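Long-range contact in dihydropteridine reductase (PDB 3ORF), which reduces quinonoid dihydropteridines to tetrahydropteridines with NADH or NADPH, supplying tetrahydrobiopterin, probably as cofactor for the aromatic amino acid hydroxylases: residues Gly97-Phe108 against Thr152-Ala160. Numbering follows the deposited sequence.
Sequences GWSGGNASSDEF and TSGMIAYGA. With NAD (nicotinamide-adenine-dinucleotide), chain E.
Ser153 turns its carbonyl toward Asn102, whose CB lies 3.2 Å from Ser153 O, while the polar ends of both side chains bond to the second subunit, Ser153 OG to Asp171 and Asn102 ND2 to Asn176. Next, Gly154 O accepts the N-H of Gly101 at 3.0 Å, and the returning bond, from Ile156 N to Gly101 O, completes a single beta bridge between Gly101 and Met155. Glycine suits position 101, because its backbone angles would press a CB against the preceding carbonyl oxygen. In Met155, the N-cap residue of helix 156-172, CG lies between the backbone N and the carbonyl carbon (chi1 53°), and an extended chi2 carries SD to the indole of Trp98. There Met155 SD sits at the ring edge, near its plane, and takes a weak but nearly straight hydrogen bond from Trp98 NE1 (3.3 Å, 165°), a Met-aromatic contact that gives the indole N-H a soft acceptor. Ile156, branched and apolar, spreads its two arms: CD1 rests on Ala103 CB at 4.0 Å, and CG2 approaches CE1 of Phe108. At the first turn of the helix, the N-H groups of Ala157 and Tyr158 reach the loop through water, one molecule linking Ala157 N to Gly101 O and another Tyr158 N to Ser99 O. Tyr158, the predicted proton acceptor, presents a ring face to the edge of Trp98 in a T-shaped stack, planes at 70°, with Trp98 CD1 over the ring centre. Tyr158 OH lies 3.1 Å from NAD C5N, on the nicotinamide ring, and Gly97 O lies at the tyrosine ring edge. Trp98, on a loop tied to the helix start by backbone bonds and waters, thus probably limits how far the Tyr158 ring can tilt beside the cofactor in this Rossmann-fold SDR enzyme.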
# COMPACT_ATOMS: atom_id res chain seq x y z
N GLY A 97 -11.47 6.93 -2.38
CA GLY A 97 -12.74 6.50 -1.77
C GLY A 97 -12.42 6.13 -0.33
O GLY A 97 -11.25 5.85 0.00
N TRP A 98 -13.45 6.07 0.50
CA TRP A 98 -13.35 5.51 1.84
C TRP A 98 -14.26 4.30 2.08
O TRP A 98 -15.40 4.27 1.68
CB TRP A 98 -13.60 6.63 2.90
CG TRP A 98 -13.35 6.07 4.32
CD1 TRP A 98 -12.16 6.03 4.97
CD2 TRP A 98 -14.31 5.45 5.18
NE1 TRP A 98 -12.32 5.45 6.21
CE2 TRP A 98 -13.64 5.10 6.36
CE3 TRP A 98 -15.67 5.18 5.08
CZ2 TRP A 98 -14.27 4.45 7.42
CZ3 TRP A 98 -16.33 4.58 6.16
CH2 TRP A 98 -15.62 4.19 7.30
N SER A 99 -13.75 3.30 2.77
CA SER A 99 -14.58 2.18 3.24
C SER A 99 -13.98 1.75 4.54
O SER A 99 -12.75 1.81 4.66
CB SER A 99 -14.45 0.95 2.32
OG SER A 99 -15.41 0.98 1.28
N GLY A 100 -14.83 1.26 5.48
CA GLY A 100 -14.42 0.86 6.81
C GLY A 100 -14.15 -0.62 6.96
O GLY A 100 -14.31 -1.40 6.05
N GLY A 101 -13.69 -0.99 8.14
CA GLY A 101 -13.70 -2.34 8.59
C GLY A 101 -12.37 -2.78 9.10
O GLY A 101 -11.33 -2.50 8.47
N ASN A 102 -12.41 -3.51 10.21
CA ASN A 102 -11.26 -4.20 10.74
C ASN A 102 -11.15 -5.60 10.14
O ASN A 102 -11.88 -5.97 9.21
CB ASN A 102 -11.26 -4.22 12.29
CG ASN A 102 -12.22 -5.21 12.85
OD1 ASN A 102 -13.05 -5.75 12.14
ND2 ASN A 102 -12.11 -5.48 14.16
N ALA A 103 -10.22 -6.38 10.64
CA ALA A 103 -9.84 -7.57 9.89
C ALA A 103 -10.83 -8.70 10.05
O ALA A 103 -10.87 -9.63 9.23
CB ALA A 103 -8.44 -8.02 10.24
N SER A 104 -11.67 -8.62 11.06
CA SER A 104 -12.57 -9.75 11.32
C SER A 104 -14.01 -9.49 10.89
O SER A 104 -14.83 -10.41 10.92
CB SER A 104 -12.52 -10.23 12.79
OG SER A 104 -12.90 -9.18 13.66
N SER A 105 -14.27 -8.27 10.44
CA SER A 105 -15.59 -7.83 10.08
C SER A 105 -16.05 -8.39 8.72
O SER A 105 -15.23 -8.71 7.84
CB SER A 105 -15.63 -6.30 10.08
OG SER A 105 -14.91 -5.80 8.97
N ASP A 106 -17.38 -8.42 8.55
CA ASP A 106 -18.01 -9.02 7.39
C ASP A 106 -17.62 -8.32 6.10
O ASP A 106 -17.49 -8.96 5.08
CB ASP A 106 -19.55 -9.00 7.54
CG ASP A 106 -20.10 -10.00 8.61
OD1 ASP A 106 -21.26 -9.83 9.05
OD2 ASP A 106 -19.41 -10.98 9.00
N GLU A 107 -17.46 -7.00 6.13
CA GLU A 107 -17.18 -6.26 4.93
C GLU A 107 -15.68 -6.16 4.54
O GLU A 107 -15.32 -5.41 3.59
CB GLU A 107 -17.76 -4.84 5.07
CG GLU A 107 -16.95 -3.92 6.05
CD GLU A 107 -17.44 -4.02 7.51
OE1 GLU A 107 -17.84 -5.12 7.92
OE2 GLU A 107 -17.36 -3.02 8.27
N PHE A 108 -14.84 -6.92 5.24
CA PHE A 108 -13.43 -6.68 5.20
C PHE A 108 -12.80 -6.96 3.85
O PHE A 108 -12.12 -6.06 3.31
CB PHE A 108 -12.67 -7.41 6.31
CG PHE A 108 -11.15 -7.31 6.15
CD1 PHE A 108 -10.50 -6.05 6.27
CD2 PHE A 108 -10.39 -8.43 5.79
CE1 PHE A 108 -9.14 -5.90 6.11
CE2 PHE A 108 -8.98 -8.31 5.64
CZ PHE A 108 -8.36 -7.03 5.80
N THR A 152 -4.91 2.71 12.04
CA THR A 152 -6.17 2.74 11.39
C THR A 152 -6.81 1.35 11.54
O THR A 152 -7.37 0.77 10.59
CB THR A 152 -5.94 3.07 9.92
OG1 THR A 152 -4.91 2.22 9.39
CG2 THR A 152 -5.57 4.62 9.70
N SER A 153 -6.71 0.81 12.73
CA SER A 153 -7.37 -0.43 13.12
C SER A 153 -8.81 -0.63 12.70
O SER A 153 -9.18 -1.73 12.30
CB SER A 153 -7.28 -0.60 14.61
OG SER A 153 -5.93 -0.92 14.86
N GLY A 154 -9.65 0.39 12.81
CA GLY A 154 -11.02 0.23 12.35
C GLY A 154 -11.24 0.38 10.87
O GLY A 154 -12.39 0.39 10.45
N MET A 155 -10.17 0.57 10.07
CA MET A 155 -10.32 0.86 8.64
C MET A 155 -8.98 0.55 7.97
O MET A 155 -8.31 1.37 7.34
CB MET A 155 -10.71 2.31 8.39
CG MET A 155 -9.81 3.31 9.06
SD MET A 155 -10.38 5.03 8.85
CE MET A 155 -11.33 5.33 10.34
N ILE A 156 -8.64 -0.72 8.12
CA ILE A 156 -7.35 -1.22 7.81
C ILE A 156 -7.04 -1.07 6.30
O ILE A 156 -5.90 -0.84 5.91
CB ILE A 156 -7.34 -2.73 8.24
CG1 ILE A 156 -7.36 -2.83 9.76
CG2 ILE A 156 -6.11 -3.46 7.67
CD1 ILE A 156 -7.16 -4.23 10.27
N ALA A 157 -8.04 -1.25 5.46
CA ALA A 157 -7.75 -1.25 4.03
C ALA A 157 -7.53 0.16 3.53
O ALA A 157 -6.60 0.47 2.71
CB ALA A 157 -8.89 -1.93 3.29
N TYR A 158 -8.32 1.06 4.04
CA TYR A 158 -8.14 2.50 3.73
C TYR A 158 -6.79 2.95 4.26
O TYR A 158 -6.05 3.67 3.56
CB TYR A 158 -9.28 3.32 4.36
CG TYR A 158 -9.16 4.84 4.25
CD1 TYR A 158 -9.41 5.47 3.03
CD2 TYR A 158 -8.84 5.61 5.36
CE1 TYR A 158 -9.35 6.82 2.91
CE2 TYR A 158 -8.75 7.05 5.25
CZ TYR A 158 -9.02 7.60 4.05
OH TYR A 158 -8.97 8.92 3.92
N GLY A 159 -6.47 2.58 5.51
CA GLY A 159 -5.19 3.09 6.16
C GLY A 159 -3.97 2.55 5.38
O GLY A 159 -3.04 3.30 5.02
N ALA A 160 -4.01 1.25 5.05
CA ALA A 160 -2.83 0.69 4.34
C ALA A 160 -2.65 1.27 2.91
O ALA A 160 -1.57 1.50 2.52
CB ALA A 160 -2.86 -0.80 4.31
PA NAD E . -15.53 11.62 -4.35
O1A NAD E . -16.03 10.23 -4.15
O2A NAD E . -16.47 12.73 -4.66
O5B NAD E . -14.57 11.57 -5.68
C5B NAD E . -13.55 10.68 -5.97
C4B NAD E . -13.47 10.64 -7.51
O4B NAD E . -12.42 9.67 -7.83
C3B NAD E . -14.78 10.04 -8.09
O3B NAD E . -15.10 10.73 -9.27
C2B NAD E . -14.38 8.66 -8.57
O2B NAD E . -15.10 8.29 -9.76
C1B NAD E . -12.90 8.89 -8.92
N9A NAD E . -12.04 7.67 -8.86
C8A NAD E . -12.14 6.69 -7.93
N7A NAD E . -11.17 5.80 -8.19
C5A NAD E . -10.47 6.20 -9.30
C6A NAD E . -9.36 5.68 -10.04
N6A NAD E . -8.80 4.48 -9.73
N1A NAD E . -8.89 6.37 -11.11
C2A NAD E . -9.47 7.51 -11.47
N3A NAD E . -10.51 8.02 -10.79
C4A NAD E . -11.05 7.38 -9.72
O3 NAD E . -14.60 11.89 -3.10
PN NAD E . -14.10 13.22 -2.52
O1N NAD E . -15.01 13.44 -1.34
O2N NAD E . -13.81 14.28 -3.57
O5D NAD E . -12.65 12.85 -1.88
C5D NAD E . -11.42 13.12 -2.56
C4D NAD E . -10.24 12.46 -1.81
O4D NAD E . -10.37 12.70 -0.39
C3D NAD E . -10.11 10.94 -1.94
O3D NAD E . -8.72 10.68 -2.35
C2D NAD E . -10.34 10.40 -0.52
O2D NAD E . -9.56 9.20 -0.40
C1D NAD E . -9.67 11.57 0.23
N1N NAD E . -9.50 11.84 1.73
C2N NAD E . -10.51 12.44 2.60
C3N NAD E . -10.17 12.64 3.98
C7N NAD E . -11.13 13.27 5.03
O7N NAD E . -11.24 12.76 6.16
N7N NAD E . -11.74 14.41 4.62
C4N NAD E . -8.88 12.31 4.46
C5N NAD E . -7.91 11.77 3.60
C6N NAD E . -8.22 11.55 2.27
O HOH W 1 -10.65 0.36 5.44
O HOH W 2 -10.81 -2.26 5.93